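PDB 5JGF: vacuolar aminopeptidase 1 from Saccharomyces cerevisiae, which removes amino acids, preferably neutral or hydrophobic ones, from the N-termini of peptides and proteins as a zinc-dependent dodecameric enzyme of the yeast vacuole. Local coordinates for residues Leu126-Leu132 against His438-Ala442; Val160-Pro164 against Thr184-Ile188. One frame throughout, in Å; residues are numbered along the deposited sequence.

Contact 1 of 2, residues Leu126-Leu132 against His438-Ala442; sequences LWLDRDL and HSIRA. With ZN (zinc ion), chain L.
Ile440 fills the space between two flat groups, the Trp127 indole and the Arg130 guanidinium, and lays a different methyl on a face of each. Its CD1 sits over the centre of the indole, 3.6 Å from the centroid of the six-membered ring and 13° off the normal, a CH-pi contact. Ile440 CG2 lies above the guanidinium, offset toward the rim and 3.3 Å from Arg130 NE. The branch point parts the two methyls: with CG1 anti to the backbone N (chi1 -167°), the CG1-CD1 arm runs along the indole face, and the other branch, CG2, is left for Arg130. At the indole edge, in the ring plane, Trp127 NE1 gives its proton to a water at 2.8 Å, and the water can donate in turn to His438 O. Arg130 slides past Ile440 in the opposite direction, and its bent chain brings Arg130 NE back to Leu126 O at 2.9 Å, with the acceptor 32° out of the guanidinium plane. Within 438-442, Ser439 OG accepts from Arg441 N at 3.1 Å in an ST turn and is also hydrogen-bonded to Asp129 OD2 of the second subunit. His438 NE2 binds zinc at 2.1 Å, together with Asp262, Glu299 and a water. Loop 126-132 thus packs by apolar and CH-pi contacts on Ile440, two residues after this zinc ligand, with the indole-bound water as polar link, while Ile440 N is buried without a partner, a polar cost.

Contact 2 of 2, residues Val160-Pro164 against Thr184-Ile188; sequences VCRIP and TIPVI
Backbone hydrogen bonds pair Arg162 with Val187, the segments running roughly antiparallel. Val187 N donates to Arg162 O at 3.0 Å and almost straight (172°), although it approaches from above the carbonyl plane; the return bond from Arg162 N to Val187 O is weak. That same Val187 O takes a proton from a water at 2.6 Å and a CA-H...O contact from Cys161 CA. Val160 O receives a second such contact from Ile188 CA, at 3.3 Å.

Apolar packing fills in the rest. Cys161 sets its CB 3.8 Å from Pro186 CB, and its SG rests against Pro186 and Ile188. Ile163 and Pro186 lie side by side pointing the same way, CG1 to CG 4.0 Å. Because CG2 of Ile163 is anti to the backbone N, with CG1 turned beside that N (chi1 -52°), the two branches divide the work, and CG2 reaches Thr184 CA at 3.6 Å. An alanine in place of Ile163 is likely to lose the CG1 contact with the Pro186 ring and the CG2 contact with Thr184, opening a gap there. The Pro164 and Val187 side chains cross at about a right angle, CD of Pro164 against CG2 of Val187.

The Arg162 guanidinium makes a salt bridge with Asp129 of the same chain and a hydrogen bond to Arg441 O of the second subunit. Val160 and Cys161 together face Leu132, a classic beta bulge; segment 160-164 thus joins strands 132-140 and 187-189, not neighbours in their antiparallel sheet.

Overall arrangement
Both contacts are buried, yet their chemistry differs with their place in the fold. In contact 1 side chains join two loops distant in sequence, one of them carrying a zinc ligand; in contact 2, away from the annotated sites, main-chain pairing joins segments only 20 residues apart, with apolar side chains packed alongside. Contact 2 is nested inside the loop closed by contact 1, and their centres are about 12 Å apart. They meet directly, 126-132 of contact 1 against 160-164 of contact 2: Asp129 N and Leu132 N probably donate to Ile163 O and Cys161 O, and Leu128 packs on Ile163. Both also reach the second subunit of the dodecamer, contact 1 through reciprocal Asp131-Arg441 salt bridges.

Contact 1 of 2, residues Leu126-Leu132 against His438-Ala442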
ATOM      1  N   LEU D 126     -10.915 -17.466  23.986  1.00 13.41           N
ATOM      2  CA  LEU D 126     -11.506 -18.672  24.557  1.00 12.67           C
ATOM      3  C   LEU D 126     -11.639 -18.541  26.075  1.00 13.67           C
ATOM      4  O   LEU D 126     -12.439 -19.243  26.695  1.00 13.21           O
ATOM      5  CB  LEU D 126     -10.668 -19.903  24.199  1.00 13.77           C
ATOM      6  CG  LEU D 126     -10.597 -20.230  22.698  1.00 15.72           C
ATOM      7  CD1 LEU D 126      -9.665 -21.408  22.470  1.00 16.02           C
ATOM      8  CD2 LEU D 126     -11.987 -20.548  22.167  1.00 17.49           C
ATOM      9  N   TRP D 127     -10.868 -17.633  26.668  1.00 12.03           N
ATOM     10  CA  TRP D 127     -10.918 -17.422  28.111  1.00 11.92           C
ATOM     11  C   TRP D 127     -11.938 -16.370  28.525  1.00 13.73           C
ATOM     12  O   TRP D 127     -12.165 -16.140  29.717  1.00 13.22           O
ATOM     13  CB  TRP D 127      -9.532 -17.043  28.645  1.00 11.68           C
ATOM     14  CG  TRP D 127      -8.668 -18.245  28.908  1.00 11.41           C
ATOM     15  CD1 TRP D 127      -8.066 -19.050  27.980  1.00 11.74           C
ATOM     16  CD2 TRP D 127      -8.362 -18.812  30.190  1.00 10.60           C
ATOM     17  NE1 TRP D 127      -7.407 -20.084  28.608  1.00 12.93           N
ATOM     18  CE2 TRP D 127      -7.573 -19.961  29.962  1.00 11.16           C
ATOM     19  CE3 TRP D 127      -8.682 -18.459  31.510  1.00 10.60           C
ATOM     20  CZ2 TRP D 127      -7.095 -20.764  31.008  1.00 11.96           C
ATOM     21  CZ3 TRP D 127      -8.207 -19.259  32.550  1.00 10.64           C
ATOM     22  CH2 TRP D 127      -7.423 -20.397  32.290  1.00  9.26           C
ATOM     23  N   LEU D 128     -12.562 -15.733  27.541  1.00 11.17           N
ATOM     24  CA  LEU D 128     -13.567 -14.721  27.836  1.00 11.24           C
ATOM     25  C   LEU D 128     -14.886 -15.376  28.216  1.00  9.52           C
ATOM     26  O   LEU D 128     -15.248 -16.426  27.686  1.00 10.25           O
ATOM     27  CB  LEU D 128     -13.821 -13.833  26.617  1.00 11.44           C
ATOM     28  CG  LEU D 128     -12.672 -12.980  26.084  1.00 12.00           C
ATOM     29  CD1 LEU D 128     -13.137 -12.260  24.826  1.00 14.15           C
ATOM     30  CD2 LEU D 128     -12.230 -11.986  27.140  1.00 13.26           C
ATOM     31  N   ASP D 129     -15.600 -14.747  29.141  1.00 10.46           N
ATOM     32  CA  ASP D 129     -16.907 -15.230  29.553  1.00  9.40           C
ATOM     33  C   ASP D 129     -16.929 -16.682  30.006  1.00  9.95           C
ATOM     34  O   ASP D 129     -17.836 -17.443  29.664  1.00 11.48           O
ATOM     35  CB  ASP D 129     -17.898 -15.005  28.407  1.00  9.92           C
ATOM     36  CG  ASP D 129     -17.940 -13.550  27.966  1.00 12.44           C
ATOM     37  OD1 ASP D 129     -17.464 -12.694  28.737  1.00 10.81           O
ATOM     38  OD2 ASP D 129     -18.446 -13.257  26.861  1.00 12.71           O
ATOM     39  N   ARG D 130     -15.917 -17.050  30.783  1.00 12.20           N
ATOM     40  CA  ARG D 130     -15.793 -18.389  31.346  1.00 10.99           C
ATOM     41  C   ARG D 130     -15.806 -18.195  32.866  1.00 12.71           C
ATOM     42  O   ARG D 130     -15.216 -17.236  33.373  1.00 12.57           O
ATOM     43  CB  ARG D 130     -14.468 -19.024  30.913  1.00 10.10           C
ATOM     44  CG  ARG D 130     -14.318 -19.211  29.400  1.00 10.41           C
ATOM     45  CD  ARG D 130     -15.079 -20.430  28.890  1.00 13.50           C
ATOM     46  NE  ARG D 130     -14.893 -20.612  27.451  1.00 11.57           N
ATOM     47  CZ  ARG D 130     -15.253 -21.700  26.777  1.00 12.57           C
ATOM     48  NH1 ARG D 130     -15.825 -22.722  27.405  1.00 12.16           N
ATOM     49  NH2 ARG D 130     -15.030 -21.771  25.472  1.00 12.08           N
ATOM     50  N   ASP D 131     -16.484 -19.086  33.587  1.00 11.70           N
ATOM     51  CA  ASP D 131     -16.561 -19.004  35.048  1.00 13.62           C
ATOM     52  C   ASP D 131     -15.217 -19.443  35.621  1.00 14.29           C
ATOM     53  O   ASP D 131     -14.852 -20.615  35.516  1.00 13.44           O
ATOM     54  CB  ASP D 131     -17.656 -19.936  35.576  1.00 14.36           C
ATOM     55  CG  ASP D 131     -19.059 -19.493  35.190  1.00 16.15           C
ATOM     56  OD1 ASP D 131     -19.210 -18.610  34.317  1.00 15.31           O
ATOM     57  OD2 ASP D 131     -20.020 -20.046  35.765  1.00 15.35           O
ATOM     58  N   LEU D 132     -14.495 -18.516  36.244  1.00 13.40           N
ATOM     59  CA  LEU D 132     -13.178 -18.830  36.784  1.00 13.29           C
ATOM     60  C   LEU D 132     -13.079 -18.945  38.300  1.00 14.19           C
ATOM     61  O   LEU D 132     -13.463 -18.034  39.031  1.00 15.15           O
ATOM     62  CB  LEU D 132     -12.163 -17.783  36.313  1.00 12.34           C
ATOM     63  CG  LEU D 132     -12.079 -17.550  34.800  1.00 12.11           C
ATOM     64  CD1 LEU D 132     -11.018 -16.490  34.511  1.00 12.54           C
ATOM     65  CD2 LEU D 132     -11.741 -18.860  34.083  1.00 11.56           C
ATOM     66  N   HIS D 438      -5.076 -26.765  24.030  1.00 10.45           N
ATOM     67  CA  HIS D 438      -4.824 -25.425  24.564  1.00 10.68           C
ATOM     68  C   HIS D 438      -6.039 -24.518  24.702  1.00 11.23           C
ATOM     69  O   HIS D 438      -5.910 -23.343  25.054  1.00 11.66           O
ATOM     70  CB  HIS D 438      -3.727 -24.711  23.771  1.00 10.70           C
ATOM     71  CG  HIS D 438      -2.357 -25.248  24.039  1.00 11.51           C
ATOM     72  ND1 HIS D 438      -1.209 -24.622  23.605  1.00 10.78           N
ATOM     73  CD2 HIS D 438      -1.951 -26.359  24.702  1.00 12.43           C
ATOM     74  CE1 HIS D 438      -0.154 -25.323  23.988  1.00 13.43           C
ATOM     75  NE2 HIS D 438      -0.579 -26.380  24.655  1.00 11.65           N
ATOM     76  N   SER D 439      -7.220 -25.048  24.422  1.00  9.58           N
ATOM     77  CA  SER D 439      -8.431 -24.265  24.618  1.00 11.19           C
ATOM     78  C   SER D 439      -8.658 -24.309  26.130  1.00 11.84           C
ATOM     79  O   SER D 439      -7.968 -25.043  26.841  1.00  9.46           O
ATOM     80  CB  SER D 439      -9.627 -24.923  23.925  1.00 11.84           C
ATOM     81  OG  SER D 439     -10.841 -24.333  24.368  1.00 13.44           O
ATOM     82  N   ILE D 440      -9.610 -23.535  26.631  1.00 11.81           N
ATOM     83  CA  ILE D 440      -9.893 -23.575  28.058  1.00 10.09           C
ATOM     84  C   ILE D 440     -10.747 -24.824  28.330  1.00 11.96           C
ATOM     85  O   ILE D 440     -10.805 -25.321  29.455  1.00 11.64           O
ATOM     86  CB  ILE D 440     -10.622 -22.295  28.532  1.00 11.25           C
ATOM     87  CG1 ILE D 440     -10.600 -22.237  30.064  1.00 11.01           C
ATOM     88  CG2 ILE D 440     -12.046 -22.257  27.987  1.00  9.50           C
ATOM     89  CD1 ILE D 440     -11.152 -20.954  30.649  1.00 11.91           C
ATOM     90  N   ARG D 441     -11.401 -25.339  27.291  1.00 11.21           N
ATOM     91  CA  ARG D 441     -12.211 -26.555  27.432  1.00 11.34           C
ATOM     92  C   ARG D 441     -12.054 -27.388  26.164  1.00 15.03           C
ATOM     93  O   ARG D 441     -12.556 -27.027  25.093  1.00 13.72           O
ATOM     94  CB  ARG D 441     -13.685 -26.207  27.674  1.00 11.90           C
ATOM     95  CG  ARG D 441     -14.555 -27.399  28.106  1.00 11.20           C
ATOM     96  CD  ARG D 441     -15.960 -26.923  28.458  1.00 12.21           C
ATOM     97  NE  ARG D 441     -16.884 -27.990  28.855  1.00 15.20           N
ATOM     98  CZ  ARG D 441     -16.888 -28.598  30.040  1.00 16.59           C
ATOM     99  NH1 ARG D 441     -17.780 -29.546  30.293  1.00 15.79           N
ATOM    100  NH2 ARG D 441     -16.002 -28.267  30.972  1.00 16.51           N
ATOM    101  N   ALA D 442     -11.348 -28.508  26.294  1.00 12.54           N
ATOM    102  CA  ALA D 442     -11.066 -29.382  25.164  1.00 11.16           C
ATOM    103  C   ALA D 442     -11.963 -30.611  25.076  1.00 10.80           C
ATOM    104  O   ALA D 442     -12.943 -30.738  25.813  1.00 11.23           O
ATOM    105  CB  ALA D 442      -9.593 -29.807  25.209  1.00 11.26           C
TER
HETATM  106 ZN    ZN L 602       0.429 -28.050  25.548  1.00 16.19          ZN
HETATM  107  O   HOH W   1      -6.124 -22.476  27.817  1.00 10.16           O
HETATM  108  O   HOH W   2       2.048 -29.381  25.701  1.00 22.31           O

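Contact 2 of 2, residues Val160-Pro164 against Thr184-Ile188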
ATOM      1  N   VAL D 160     -14.954 -17.138  41.332  1.00 14.21           N
ATOM      2  CA  VAL D 160     -14.689 -15.812  41.885  1.00 13.90           C
ATOM      3  C   VAL D 160     -14.379 -14.741  40.841  1.00 15.05           C
ATOM      4  O   VAL D 160     -14.534 -13.552  41.113  1.00 15.32           O
ATOM      5  CB  VAL D 160     -13.506 -15.850  42.894  1.00 15.11           C
ATOM      6  CG1 VAL D 160     -13.775 -16.891  43.986  1.00 14.33           C
ATOM      7  CG2 VAL D 160     -12.197 -16.167  42.165  1.00 13.52           C
ATOM      8  N   CYS D 161     -13.945 -15.170  39.657  1.00 14.66           N
ATOM      9  CA  CYS D 161     -13.571 -14.255  38.578  1.00 17.02           C
ATOM     10  C   CYS D 161     -14.225 -14.594  37.249  1.00 14.73           C
ATOM     11  O   CYS D 161     -14.738 -15.693  37.049  1.00 14.52           O
ATOM     12  CB  CYS D 161     -12.042 -14.273  38.368  1.00 14.39           C
ATOM     13  SG  CYS D 161     -11.109 -13.554  39.712  1.00 31.30           S
ATOM     14  N   ARG D 162     -14.182 -13.628  36.341  1.00 13.93           N
ATOM     15  CA  ARG D 162     -14.716 -13.773  34.996  1.00 13.24           C
ATOM     16  C   ARG D 162     -14.155 -12.607  34.190  1.00 12.57           C
ATOM     17  O   ARG D 162     -14.185 -11.467  34.651  1.00 13.75           O
ATOM     18  CB  ARG D 162     -16.249 -13.721  35.012  1.00 14.91           C
ATOM     19  CG  ARG D 162     -16.909 -13.776  33.630  1.00 18.13           C
ATOM     20  CD  ARG D 162     -18.436 -13.821  33.755  1.00 17.49           C
ATOM     21  NE  ARG D 162     -19.133 -13.801  32.466  1.00 18.13           N
ATOM     22  CZ  ARG D 162     -19.197 -12.740  31.666  1.00 19.45           C
ATOM     23  NH1 ARG D 162     -18.607 -11.603  32.016  1.00 18.78           N
ATOM     24  NH2 ARG D 162     -19.857 -12.811  30.519  1.00 17.25           N
ATOM     25  N   ILE D 163     -13.616 -12.903  33.010  1.00 12.50           N
ATOM     26  CA  ILE D 163     -13.057 -11.877  32.128  1.00 10.47           C
ATOM     27  C   ILE D 163     -14.187 -11.572  31.146  1.00 11.55           C
ATOM     28  O   ILE D 163     -14.473 -12.360  30.245  1.00 12.48           O
ATOM     29  CB  ILE D 163     -11.830 -12.411  31.366  1.00 12.24           C
ATOM     30  CG1 ILE D 163     -10.832 -13.019  32.363  1.00 12.82           C
ATOM     31  CG2 ILE D 163     -11.174 -11.275  30.578  1.00 12.46           C
ATOM     32  CD1 ILE D 163      -9.673 -13.755  31.720  1.00 10.86           C
ATOM     33  N   PRO D 164     -14.828 -10.406  31.301  1.00 13.30           N
ATOM     34  CA  PRO D 164     -15.950  -9.965  30.466  1.00 11.28           C
ATOM     35  C   PRO D 164     -15.685  -9.467  29.056  1.00 11.97           C
ATOM     36  O   PRO D 164     -14.946  -8.506  28.857  1.00 11.99           O
ATOM     37  CB  PRO D 164     -16.588  -8.885  31.325  1.00 12.24           C
ATOM     38  CG  PRO D 164     -15.388  -8.205  31.904  1.00 11.35           C
ATOM     39  CD  PRO D 164     -14.495  -9.380  32.309  1.00 12.47           C
ATOM     40  N   THR D 184      -7.934  -8.051  28.967  1.00 13.09           N
ATOM     41  CA  THR D 184      -8.375  -9.333  29.507  1.00 13.16           C
ATOM     42  C   THR D 184      -8.059  -9.418  30.997  1.00 13.43           C
ATOM     43  O   THR D 184      -7.224 -10.218  31.424  1.00 14.56           O
ATOM     44  CB  THR D 184      -7.695 -10.494  28.762  1.00 12.11           C
ATOM     45  OG1 THR D 184      -6.279 -10.393  28.919  1.00 13.28           O
ATOM     46  CG2 THR D 184      -8.030 -10.442  27.280  1.00 14.38           C
ATOM     47  N   ILE D 185      -8.736  -8.586  31.782  1.00 12.12           N
ATOM     48  CA  ILE D 185      -8.524  -8.540  33.224  1.00 13.54           C
ATOM     49  C   ILE D 185      -9.715  -9.143  33.963  1.00 14.01           C
ATOM     50  O   ILE D 185     -10.864  -8.766  33.736  1.00 12.09           O
ATOM     51  CB  ILE D 185      -8.307  -7.081  33.701  1.00 14.74           C
ATOM     52  CG1 ILE D 185      -7.168  -6.440  32.898  1.00 13.32           C
ATOM     53  CG2 ILE D 185      -7.968  -7.056  35.190  1.00 11.96           C
ATOM     54  CD1 ILE D 185      -6.959  -4.955  33.179  1.00 13.89           C
ATOM     55  N   PRO D 186      -9.453 -10.106  34.862  1.00 14.30           N
ATOM     56  CA  PRO D 186     -10.553 -10.729  35.602  1.00 13.25           C
ATOM     57  C   PRO D 186     -11.261  -9.765  36.546  1.00 13.82           C
ATOM     58  O   PRO D 186     -10.617  -9.024  37.295  1.00 14.13           O
ATOM     59  CB  PRO D 186      -9.866 -11.860  36.375  1.00 13.17           C
ATOM     60  CG  PRO D 186      -8.613 -12.138  35.573  1.00 14.85           C
ATOM     61  CD  PRO D 186      -8.170 -10.755  35.175  1.00 12.93           C
ATOM     62  N   VAL D 187     -12.591  -9.781  36.498  1.00 14.29           N
ATOM     63  CA  VAL D 187     -13.409  -8.956  37.377  1.00 12.88           C
ATOM     64  C   VAL D 187     -13.769  -9.895  38.522  1.00 16.42           C
ATOM     65  O   VAL D 187     -14.292 -10.989  38.295  1.00 15.25           O
ATOM     66  CB  VAL D 187     -14.688  -8.474  36.663  1.00 13.75           C
ATOM     67  CG1 VAL D 187     -15.649  -7.849  37.666  1.00 14.03           C
ATOM     68  CG2 VAL D 187     -14.318  -7.458  35.590  1.00 12.63           C
ATOM     69  N   ILE D 188     -13.483  -9.471  39.748  1.00 14.68           N
ATOM     70  CA  ILE D 188     -13.732 -10.313  40.906  1.00 16.30           C
ATOM     71  C   ILE D 188     -14.921  -9.890  41.769  1.00 17.18           C
ATOM     72  O   ILE D 188     -15.450 -10.693  42.536  1.00 18.12           O
ATOM     73  CB  ILE D 188     -12.434 -10.410  41.759  1.00 18.37           C
ATOM     74  CG1 ILE D 188     -12.564 -11.511  42.808  1.00 21.53           C
ATOM     75  CG2 ILE D 188     -12.124  -9.065  42.401  1.00 18.68           C
ATOM     76  CD1 ILE D 188     -11.226 -11.948  43.386  1.00 21.76           C
TER
HETATM   77  O   HOH W   3     -16.614 -11.990  38.877  1.00 34.05           O